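Blood group a-and b-cleaving endo-beta-galactosidase (Streptococcus pneumoniae, PDB 2YGL) probably cleaves blood group A and B glycan antigens as a family 98 endo-beta-galactosidase, here represented by its tandem CBM51 modules, which probably bind carbohydrate. Local coordinates at residues T63-P68 with S150-H155; V103-I108 with V115-V120; T85-D90 with V161-A166; V70-I75 with K145-S150. All coordinates share one frame; numbering follows the deposited sequence.

Contact 1 of 4, residues T63-P68 with S150-H155; sequences TVADSP and SFAGEH. With CA (calcium ion), chain C.
Asp66 and Phe151 are bridged through their backbones at one end of the beta sandwich that forms the first CBM51 module, where the loop following strand 60-64 meets the last residues of strand 145-151. Two backbone bonds run in opposite senses. Ala152 N points almost straight at Asp66 O (2.6 Å, N-H...O angle 168°), approaching in the carbonyl plane, whereas Asp66 N returns a weak bond to Ser150 O. The same Asp66 oxygen also accepts from a water, which in turn accepts from Gly153 N and bonds to Ser67 OG, so that the turn is stitched on by solvent as well.

Side-chain packing flanks this bridge. Pro68, preceded by a cis peptide bond, lies alongside Phe151, and its CB sits over one face of the ring, 3.6 Å from the ring centroid and 16° off the normal, a CH-pi contact; Arg105 makes a cation-pi contact with the same ring. Ala65 CB packs on Ala152 CB at 3.8 Å. Ser150 places its OG between the backbone N and the carbonyl carbon (chi1 54°), which brings it to 3.4 Å from Ala65 CA.

Metal coordination takes over beyond the bridge. The calcium ion is bound by Ala152 O at 2.3 Å and by His155 O at 2.2 Å, with Val102 O, Asp159 OD2 and two waters completing the site. One of those waters serves twice: besides binding the metal, it accepts from His155 N at 3.1 Å.

Contact 2 of 4, residues V103-I108 with V115-V120; sequences VDRIEI and VYSSSV
Ser118 holds its hydroxyl between its own backbone N and carbonyl carbon (chi1 62°), which turns OG toward the opposite strand and into the path of an incoming N-H. Ile106 N donates to Ser118 OG at 2.9 Å with a nearly straight angle of 176°, so a side-chain oxygen takes the place of the backbone carbonyl that regular antiparallel pairing would supply. The Ser118 hydroxyl donates a hydrogen bond to a water, which in turn donates to Asp104 O. In the neighbouring side chain, Arg105 CG is anti to the backbone N (chi1 -160°) and the chain bends further out, at chi3. NE thereby reaches Glu107 OE2 at 2.8 Å, forming a salt bridge in which the acceptor lies in the guanidinium plane while the carboxylate is met from above its own plane. On the same side, Ser117 OG and Ser119 OG share a hydrogen bond of 3.2 Å.

The backbones are tied by Ser118 N to Ile106 O and by Ile108 N to Tyr116 O (2.9 Å). Ile108 O is gripped twice, by Val115 N at 2.8 Å and by Tyr116 N at 3.2 Å. The other sheet face carries apolar packing: Ile108 CG2 touches Val115 CG2 at 3.8 Å, and the Tyr116 ring continues toward Ile135 and Val137 of strand 133-138.

Two residues, Val115 and Tyr116, thus oppose the single residue Ile108, the signature of a classic beta bulge, here set in the beta hairpin at the edge of the five-stranded sheet.

Contact 3 of 4, residues T85-D90 with V161-A166; sequences TYIGID and VVFADA
Thr85 and Tyr86 converge on Ala164 O, and packing is close at this end of the antiparallel pair formed by strands 82-87 and 160-171. Tyr86 N donates to that oxygen at 2.8 Å, in the carbonyl plane and nearly straight (173°). Thr85 OG1, anti to its backbone N (chi1 -166°), adds a second bond of 2.9 Å from well above the carbonyl plane. Ala164 N answers with a bond to Tyr86 O of 2.7 Å. On the inward face Ile87 CG2 rests against Phe163 CD2 at 3.7 Å, while Phe163 reaches on to Ile106 and Ile108 of the facing sheet.

The pair widens locally at Gly88, whose CA stands 5.9 Å from Val162 CA, although Val162 N still donates to Gly88 O at 3.1 Å. The partly exposed side is also sparsely joined. There the edge of the Tyr86 ring, through CD1, comes only to 4.2 Å from Asp165 CB; Asp165 lies in the type II turn Phe163-Ala166, and Lys55 makes a cation-pi contact with the tyrosine ring.

Asp90, past the corner at Gly88, sets OD1 3.6 Å from Val162 CG1, yet the buried carboxylate has polar partners in Ser46 N and the Ser92 hydroxyl. Two buried polar groups are thus satisfied differently: Ala164 O by a hydroxyl and an amide from across the contact, the Asp90 carboxylate by partners outside it.

Contact 4 of 4, residues V70-I75 with K145-S150; sequences VISYDI and KISLKS
Ile146 supplies one bump on the inner face of this antiparallel pair. Its CG2 branch, set between the backbone N and the carbonyl carbon while CG1 is anti to N (chi1 -171°), fits the hollow between Tyr73 CB at 4.0 Å and Ile75 CG2 at 4.1 Å. Farther along, Ile71 and Leu148 stand beside each other as a hydrogen-bonded pair, with Leu148 CB against Ile71 O (3.6 Å).

On the outer face the serine pair makes a shallow dip. Ser72 and Ser147 form a non-hydrogen-bonded pair, 4.3 Å between CA atoms, and their short side chains meet at the hydroxyls, 2.7 Å from OG to OG, in a hydrogen bond whose donor may be either. The extended chain of Lys145 then runs over this dip, bringing CE to 3.7 Å from Ser72 OG; one water bonds to Ser72 OG and weakly to Lys145 NZ. At the other end Val70 CG2 lies alongside Lys149 CG at 4.0 Å, before the lysine bends away to a salt bridge with Glu109. Backbone bonds join Ile71 to Leu148 and Tyr73 to Ile146 in both directions, Tyr73 N to Ile146 O at 2.9 Å.

Strand 145-151 has 69-74 on one flank and 105-110 on the other, and 69-74 is followed outward by 16-17. Across the sandwich Ile71 packs on Ile61 and Thr63 of strand 60-64, and Leu148 on Phe163 of strand 160-171.

All four contacts belong to the first CBM51 module, with centres 12 to 15 Å apart. Along the chain, residues 63-68, 70-75 and 85-90 come first, then the hairpin of contact 2, and finally 145-155 and 161-166; contact 2 is therefore nested inside the loops closed by the other three, whereas contact 3 alternates with contacts 1 and 4. Contacts 2 and 4 build the five-stranded sheet, in which strand 145-151 lies between 69-74 and 105-110. Contact 3 belongs to the opposing sheet. Contact 1, sharing Ser150 with contact 4, joins the two at the calcium end, so residues distant in sequence close one sandwich.

Contact 1 of 4, residues T63-P68 with S150-H155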
# COMPACT_ATOMS: atom_id res chain seq x y z
N THR A 63 3.40 18.12 -24.89
CA THR A 63 2.34 18.01 -25.89
C THR A 63 2.04 19.35 -26.56
O THR A 63 2.61 20.38 -26.20
CB THR A 63 1.04 17.41 -25.26
OG1 THR A 63 0.11 17.08 -26.30
CG2 THR A 63 0.39 18.39 -24.28
N VAL A 64 1.16 19.30 -27.56
CA VAL A 64 0.53 20.50 -28.11
C VAL A 64 -0.96 20.42 -27.76
O VAL A 64 -1.61 19.40 -27.99
CB VAL A 64 0.73 20.62 -29.64
CG1 VAL A 64 -0.12 21.75 -30.22
CG2 VAL A 64 2.20 20.86 -29.96
N ALA A 65 -1.49 21.50 -27.20
CA ALA A 65 -2.89 21.56 -26.79
C ALA A 65 -3.85 21.46 -27.98
O ALA A 65 -3.51 21.85 -29.11
CB ALA A 65 -3.16 22.84 -26.00
N ASP A 66 -5.03 20.90 -27.73
CA ASP A 66 -6.09 20.83 -28.73
C ASP A 66 -7.42 21.21 -28.07
O ASP A 66 -7.45 22.10 -27.22
CB ASP A 66 -6.15 19.44 -29.39
CG ASP A 66 -6.54 19.50 -30.86
OD1 ASP A 66 -6.81 20.61 -31.38
OD2 ASP A 66 -6.59 18.43 -31.50
N SER A 67 -8.51 20.53 -28.43
CA SER A 67 -9.82 20.85 -27.86
C SER A 67 -10.63 19.65 -27.35
O SER A 67 -11.76 19.44 -27.80
CB SER A 67 -10.64 21.68 -28.85
OG SER A 67 -10.13 23.00 -28.95
N PRO A 68 -10.08 18.87 -26.40
CA PRO A 68 -8.74 18.98 -25.82
C PRO A 68 -7.73 17.99 -26.39
O PRO A 68 -8.10 17.03 -27.06
CB PRO A 68 -8.98 18.67 -24.35
CG PRO A 68 -10.19 17.73 -24.34
CD PRO A 68 -10.90 17.88 -25.67
N SER A 150 -5.42 19.41 -22.11
CA SER A 150 -5.02 20.78 -22.42
C SER A 150 -5.87 21.38 -23.53
O SER A 150 -6.06 20.77 -24.59
CB SER A 150 -3.53 20.88 -22.74
OG SER A 150 -3.15 19.99 -23.76
N PHE A 151 -6.39 22.58 -23.27
CA PHE A 151 -7.32 23.25 -24.18
C PHE A 151 -6.64 24.42 -24.91
O PHE A 151 -6.23 25.40 -24.29
CB PHE A 151 -8.57 23.71 -23.42
CG PHE A 151 -9.45 22.58 -22.94
CD1 PHE A 151 -9.19 21.94 -21.73
CD2 PHE A 151 -10.53 22.15 -23.70
CE1 PHE A 151 -10.00 20.90 -21.28
CE2 PHE A 151 -11.35 21.11 -23.26
CZ PHE A 151 -11.08 20.48 -22.05
N ALA A 152 -6.54 24.29 -26.23
CA ALA A 152 -5.81 25.24 -27.08
C ALA A 152 -6.55 26.56 -27.32
O ALA A 152 -5.91 27.58 -27.55
CB ALA A 152 -5.46 24.59 -28.42
N GLY A 153 -7.87 26.52 -27.27
CA GLY A 153 -8.67 27.70 -27.58
C GLY A 153 -8.78 27.94 -29.08
O GLY A 153 -8.98 26.99 -29.84
N GLU A 154 -8.63 29.19 -29.49
CA GLU A 154 -8.83 29.59 -30.89
C GLU A 154 -7.87 28.90 -31.87
O GLU A 154 -8.29 28.43 -32.93
CB GLU A 154 -8.74 31.11 -31.06
CG GLU A 154 -9.91 31.87 -30.46
CD GLU A 154 -9.88 33.35 -30.79
OE1 GLU A 154 -9.90 33.70 -32.00
OE2 GLU A 154 -9.83 34.16 -29.85
N HIS A 155 -6.59 28.83 -31.50
CA HIS A 155 -5.57 28.21 -32.34
C HIS A 155 -4.64 27.34 -31.50
O HIS A 155 -4.51 27.56 -30.30
CB HIS A 155 -4.73 29.27 -33.06
CG HIS A 155 -5.55 30.32 -33.76
ND1 HIS A 155 -6.16 30.09 -34.97
CD2 HIS A 155 -5.84 31.59 -33.41
CE1 HIS A 155 -6.80 31.19 -35.34
NE2 HIS A 155 -6.62 32.11 -34.42
CA CA C . -3.98 28.47 -28.40
O HOH W 1 -9.63 24.35 -26.67
O HOH W 2 -5.33 30.18 -29.02
O HOH W 3 -2.36 29.62 -29.73

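Contact 2 of 4, residues V103-I108 with V115-V120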
# COMPACT_ATOMS: atom_id res chain seq x y z
N VAL A 103 -2.97 29.33 -24.24
CA VAL A 103 -3.65 28.12 -23.78
C VAL A 103 -4.80 28.52 -22.86
O VAL A 103 -4.59 29.16 -21.83
CB VAL A 103 -2.67 27.15 -23.07
CG1 VAL A 103 -3.42 26.01 -22.36
CG2 VAL A 103 -1.68 26.58 -24.08
N ASP A 104 -6.02 28.15 -23.25
CA ASP A 104 -7.22 28.51 -22.51
C ASP A 104 -7.30 27.84 -21.14
O ASP A 104 -7.61 28.50 -20.15
CB ASP A 104 -8.48 28.19 -23.33
CG ASP A 104 -8.79 29.25 -24.39
OD1 ASP A 104 -7.90 30.07 -24.72
OD2 ASP A 104 -9.94 29.26 -24.88
N ARG A 105 -6.99 26.55 -21.09
CA ARG A 105 -7.23 25.75 -19.89
C ARG A 105 -6.41 24.46 -19.87
O ARG A 105 -6.19 23.83 -20.91
CB ARG A 105 -8.72 25.40 -19.81
CG ARG A 105 -9.22 25.01 -18.44
CD ARG A 105 -10.74 25.05 -18.39
NE ARG A 105 -11.38 23.97 -19.13
CZ ARG A 105 -11.94 24.10 -20.34
NH1 ARG A 105 -11.94 25.27 -20.96
NH2 ARG A 105 -12.50 23.06 -20.92
N ILE A 106 -5.94 24.09 -18.68
CA ILE A 106 -5.35 22.77 -18.45
C ILE A 106 -6.12 22.09 -17.31
O ILE A 106 -6.33 22.69 -16.25
CB ILE A 106 -3.84 22.85 -18.11
CG1 ILE A 106 -3.05 23.45 -19.28
CG2 ILE A 106 -3.29 21.46 -17.76
CD1 ILE A 106 -1.61 23.84 -18.95
N GLU A 107 -6.53 20.85 -17.54
CA GLU A 107 -7.27 20.09 -16.54
C GLU A 107 -6.63 18.73 -16.25
O GLU A 107 -5.97 18.15 -17.11
CB GLU A 107 -8.72 19.87 -16.97
CG GLU A 107 -9.58 21.13 -16.99
CD GLU A 107 -10.95 20.88 -17.59
OE1 GLU A 107 -11.18 19.80 -18.17
OE2 GLU A 107 -11.81 21.78 -17.47
N ILE A 108 -6.85 18.24 -15.03
CA ILE A 108 -6.54 16.86 -14.68
C ILE A 108 -7.86 16.18 -14.30
O ILE A 108 -8.63 16.70 -13.50
CB ILE A 108 -5.51 16.75 -13.53
CG1 ILE A 108 -4.21 17.51 -13.87
CG2 ILE A 108 -5.22 15.28 -13.18
CD1 ILE A 108 -3.45 17.00 -15.10
N VAL A 115 -10.43 16.84 -11.38
CA VAL A 115 -9.81 16.96 -10.05
C VAL A 115 -8.90 18.18 -9.93
O VAL A 115 -8.52 18.58 -8.82
CB VAL A 115 -9.08 15.65 -9.62
CG1 VAL A 115 -10.10 14.55 -9.36
CG2 VAL A 115 -8.05 15.21 -10.66
N TYR A 116 -8.55 18.76 -11.07
CA TYR A 116 -7.88 20.05 -11.13
C TYR A 116 -8.25 20.80 -12.40
O TYR A 116 -8.34 20.21 -13.48
CB TYR A 116 -6.35 19.91 -11.04
CG TYR A 116 -5.61 21.20 -11.35
CD1 TYR A 116 -5.26 21.53 -12.66
CD2 TYR A 116 -5.29 22.10 -10.34
CE1 TYR A 116 -4.60 22.72 -12.96
CE2 TYR A 116 -4.63 23.29 -10.62
CZ TYR A 116 -4.29 23.59 -11.93
OH TYR A 116 -3.64 24.76 -12.22
N SER A 117 -8.47 22.11 -12.26
CA SER A 117 -8.66 22.99 -13.40
C SER A 117 -7.89 24.29 -13.18
O SER A 117 -7.94 24.87 -12.09
CB SER A 117 -10.14 23.29 -13.62
OG SER A 117 -10.32 24.13 -14.75
N SER A 118 -7.19 24.74 -14.21
CA SER A 118 -6.42 25.98 -14.15
C SER A 118 -7.32 27.23 -14.18
O SER A 118 -6.84 28.34 -13.96
CB SER A 118 -5.40 26.04 -15.30
OG SER A 118 -6.04 26.02 -16.57
N SER A 119 -8.61 27.03 -14.43
CA SER A 119 -9.59 28.13 -14.51
C SER A 119 -9.70 28.94 -13.23
O SER A 119 -9.96 30.14 -13.27
CB SER A 119 -10.97 27.59 -14.87
OG SER A 119 -10.95 26.91 -16.11
N VAL A 120 -9.51 28.26 -12.09
CA VAL A 120 -9.63 28.86 -10.76
C VAL A 120 -8.61 29.99 -10.56
O VAL A 120 -8.97 31.11 -10.20
CB VAL A 120 -9.48 27.78 -9.65
CG1 VAL A 120 -9.58 28.39 -8.26
CG2 VAL A 120 -10.53 26.69 -9.83
O HOH W 4 -7.19 28.28 -17.48

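Contact 3 of 4, residues T85-D90 with V161-A166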
# COMPACT_ATOMS: atom_id res chain seq x y z
N THR A 85 2.66 17.61 -10.52
CA THR A 85 3.29 18.15 -11.73
C THR A 85 3.29 19.67 -11.74
O THR A 85 2.48 20.31 -11.06
CB THR A 85 2.61 17.62 -13.03
OG1 THR A 85 3.44 17.89 -14.16
CG2 THR A 85 1.24 18.25 -13.24
N TYR A 86 4.21 20.25 -12.51
CA TYR A 86 4.21 21.67 -12.82
C TYR A 86 3.68 21.84 -14.24
O TYR A 86 4.08 21.12 -15.15
CB TYR A 86 5.62 22.26 -12.73
CG TYR A 86 6.22 22.25 -11.34
CD1 TYR A 86 6.90 21.13 -10.86
CD2 TYR A 86 6.11 23.36 -10.51
CE1 TYR A 86 7.45 21.11 -9.59
CE2 TYR A 86 6.67 23.36 -9.23
CZ TYR A 86 7.33 22.22 -8.78
OH TYR A 86 7.89 22.20 -7.52
N ILE A 87 2.77 22.79 -14.43
CA ILE A 87 2.21 23.06 -15.76
C ILE A 87 2.49 24.47 -16.25
O ILE A 87 2.59 25.41 -15.46
CB ILE A 87 0.68 22.77 -15.83
CG1 ILE A 87 -0.09 23.53 -14.74
CG2 ILE A 87 0.41 21.27 -15.78
CD1 ILE A 87 -1.59 23.62 -14.97
N GLY A 88 2.60 24.60 -17.56
CA GLY A 88 2.79 25.89 -18.22
C GLY A 88 3.14 25.66 -19.68
O GLY A 88 3.16 24.53 -20.15
N ILE A 89 3.40 26.75 -20.39
CA ILE A 89 3.86 26.67 -21.77
C ILE A 89 5.38 26.64 -21.76
O ILE A 89 6.01 27.49 -21.12
CB ILE A 89 3.33 27.84 -22.63
CG1 ILE A 89 1.79 27.82 -22.67
CG2 ILE A 89 3.90 27.78 -24.05
CD1 ILE A 89 1.15 29.09 -23.23
N ASP A 90 5.96 25.66 -22.45
CA ASP A 90 7.41 25.50 -22.47
C ASP A 90 8.14 26.73 -23.01
O ASP A 90 7.65 27.39 -23.93
CB ASP A 90 7.81 24.27 -23.29
CG ASP A 90 9.23 23.83 -23.01
OD1 ASP A 90 9.44 23.11 -22.01
OD2 ASP A 90 10.13 24.20 -23.78
N VAL A 161 2.36 22.86 -24.35
CA VAL A 161 2.02 22.54 -22.96
C VAL A 161 2.94 21.44 -22.45
O VAL A 161 3.09 20.39 -23.08
CB VAL A 161 0.53 22.12 -22.80
CG1 VAL A 161 0.27 21.51 -21.42
CG2 VAL A 161 -0.39 23.31 -23.03
N VAL A 162 3.57 21.71 -21.31
CA VAL A 162 4.37 20.70 -20.63
C VAL A 162 3.84 20.39 -19.25
O VAL A 162 3.45 21.29 -18.49
CB VAL A 162 5.88 21.07 -20.55
CG1 VAL A 162 6.55 20.91 -21.90
CG2 VAL A 162 6.08 22.48 -19.99
N PHE A 163 3.79 19.10 -18.95
CA PHE A 163 3.51 18.62 -17.61
C PHE A 163 4.87 18.25 -17.01
O PHE A 163 5.28 17.09 -17.02
CB PHE A 163 2.54 17.42 -17.66
CG PHE A 163 1.22 17.73 -18.32
CD1 PHE A 163 1.08 17.67 -19.71
CD2 PHE A 163 0.11 18.08 -17.56
CE1 PHE A 163 -0.15 17.97 -20.32
CE2 PHE A 163 -1.12 18.37 -18.16
CZ PHE A 163 -1.25 18.31 -19.55
N ALA A 164 5.57 19.27 -16.52
CA ALA A 164 6.93 19.13 -16.02
C ALA A 164 6.97 18.38 -14.70
O ALA A 164 6.18 18.66 -13.79
CB ALA A 164 7.59 20.50 -15.86
N ASP A 165 7.89 17.42 -14.61
CA ASP A 165 8.10 16.59 -13.41
C ASP A 165 6.89 15.71 -13.06
O ASP A 165 6.73 15.29 -11.91
CB ASP A 165 8.53 17.47 -12.22
CG ASP A 165 9.17 16.67 -11.11
OD1 ASP A 165 10.10 15.88 -11.39
OD2 ASP A 165 8.76 16.83 -9.94
N ALA A 166 6.05 15.43 -14.06
CA ALA A 166 4.81 14.69 -13.87
C ALA A 166 5.04 13.30 -13.26
O ALA A 166 5.70 12.45 -13.86
CB ALA A 166 4.04 14.58 -15.18

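Contact 4 of 4, residues V70-I75 with K145-S150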
# COMPACT_ATOMS: atom_id res chain seq x y z
N VAL A 70 -5.50 15.08 -25.09
CA VAL A 70 -5.69 14.18 -23.95
C VAL A 70 -4.61 13.09 -23.90
O VAL A 70 -4.38 12.38 -24.87
CB VAL A 70 -7.11 13.52 -23.97
CG1 VAL A 70 -7.23 12.44 -22.89
CG2 VAL A 70 -8.20 14.56 -23.79
N ILE A 71 -3.96 12.98 -22.74
CA ILE A 71 -3.02 11.90 -22.47
C ILE A 71 -3.48 11.14 -21.23
O ILE A 71 -3.54 11.71 -20.13
CB ILE A 71 -1.57 12.42 -22.31
CG1 ILE A 71 -1.17 13.29 -23.51
CG2 ILE A 71 -0.59 11.26 -22.16
CD1 ILE A 71 -0.27 14.44 -23.18
N SER A 72 -3.83 9.87 -21.41
CA SER A 72 -4.42 9.06 -20.35
C SER A 72 -3.54 7.89 -19.94
O SER A 72 -2.83 7.31 -20.77
CB SER A 72 -5.79 8.53 -20.79
OG SER A 72 -6.67 9.60 -21.09
N TYR A 73 -3.61 7.53 -18.66
CA TYR A 73 -2.87 6.40 -18.11
C TYR A 73 -3.79 5.49 -17.30
O TYR A 73 -4.64 5.97 -16.53
CB TYR A 73 -1.71 6.88 -17.24
CG TYR A 73 -0.64 7.65 -17.98
CD1 TYR A 73 -0.77 9.02 -18.21
CD2 TYR A 73 0.51 7.00 -18.44
CE1 TYR A 73 0.21 9.73 -18.89
CE2 TYR A 73 1.50 7.71 -19.12
CZ TYR A 73 1.34 9.07 -19.34
OH TYR A 73 2.31 9.78 -20.01
N ASP A 74 -3.61 4.18 -17.47
CA ASP A 74 -4.32 3.19 -16.68
C ASP A 74 -3.60 3.01 -15.35
O ASP A 74 -2.45 2.55 -15.31
CB ASP A 74 -4.42 1.86 -17.43
CG ASP A 74 -5.15 0.77 -16.64
OD1 ASP A 74 -5.82 1.08 -15.62
OD2 ASP A 74 -5.06 -0.41 -17.03
N ILE A 75 -4.27 3.37 -14.27
CA ILE A 75 -3.69 3.25 -12.93
C ILE A 75 -4.47 2.25 -12.05
O ILE A 75 -4.38 2.31 -10.82
CB ILE A 75 -3.53 4.64 -12.23
CG1 ILE A 75 -4.88 5.37 -12.13
CG2 ILE A 75 -2.49 5.48 -12.96
CD1 ILE A 75 -4.90 6.53 -11.16
N LYS A 145 -8.33 5.49 -14.09
CA LYS A 145 -7.86 6.27 -15.23
C LYS A 145 -7.58 7.72 -14.86
O LYS A 145 -8.45 8.41 -14.31
CB LYS A 145 -8.90 6.21 -16.35
CG LYS A 145 -8.43 6.73 -17.70
CD LYS A 145 -9.60 6.80 -18.67
CE LYS A 145 -9.12 6.95 -20.10
NZ LYS A 145 -10.26 6.83 -21.05
N ILE A 146 -6.37 8.18 -15.15
CA ILE A 146 -6.01 9.59 -14.98
C ILE A 146 -5.73 10.23 -16.35
O ILE A 146 -5.04 9.64 -17.19
CB ILE A 146 -4.84 9.80 -13.97
CG1 ILE A 146 -4.66 11.30 -13.66
CG2 ILE A 146 -3.54 9.15 -14.46
CD1 ILE A 146 -3.82 11.59 -12.42
N SER A 147 -6.28 11.42 -16.56
CA SER A 147 -6.19 12.10 -17.84
C SER A 147 -5.58 13.50 -17.74
O SER A 147 -5.99 14.31 -16.90
CB SER A 147 -7.56 12.18 -18.51
OG SER A 147 -7.90 10.94 -19.10
N LEU A 148 -4.59 13.75 -18.59
CA LEU A 148 -3.95 15.05 -18.72
C LEU A 148 -4.56 15.78 -19.92
O LEU A 148 -4.37 15.37 -21.07
CB LEU A 148 -2.44 14.88 -18.90
CG LEU A 148 -1.53 14.71 -17.67
CD1 LEU A 148 -2.01 13.64 -16.69
CD2 LEU A 148 -0.10 14.42 -18.12
N LYS A 149 -5.30 16.85 -19.64
CA LYS A 149 -6.07 17.56 -20.67
C LYS A 149 -5.58 18.99 -20.85
O LYS A 149 -5.35 19.70 -19.88
CB LYS A 149 -7.55 17.57 -20.30
CG LYS A 149 -8.18 16.19 -20.14
CD LYS A 149 -9.53 16.26 -19.43
CE LYS A 149 -10.65 16.73 -20.35
NZ LYS A 149 -11.93 16.92 -19.60
N SER A 150 -5.42 19.41 -22.11
CA SER A 150 -5.02 20.78 -22.42
C SER A 150 -5.87 21.38 -23.53
O SER A 150 -6.06 20.77 -24.59
CB SER A 150 -3.53 20.88 -22.74
OG SER A 150 -3.15 19.99 -23.76
O HOH W 5 -8.60 8.92 -22.80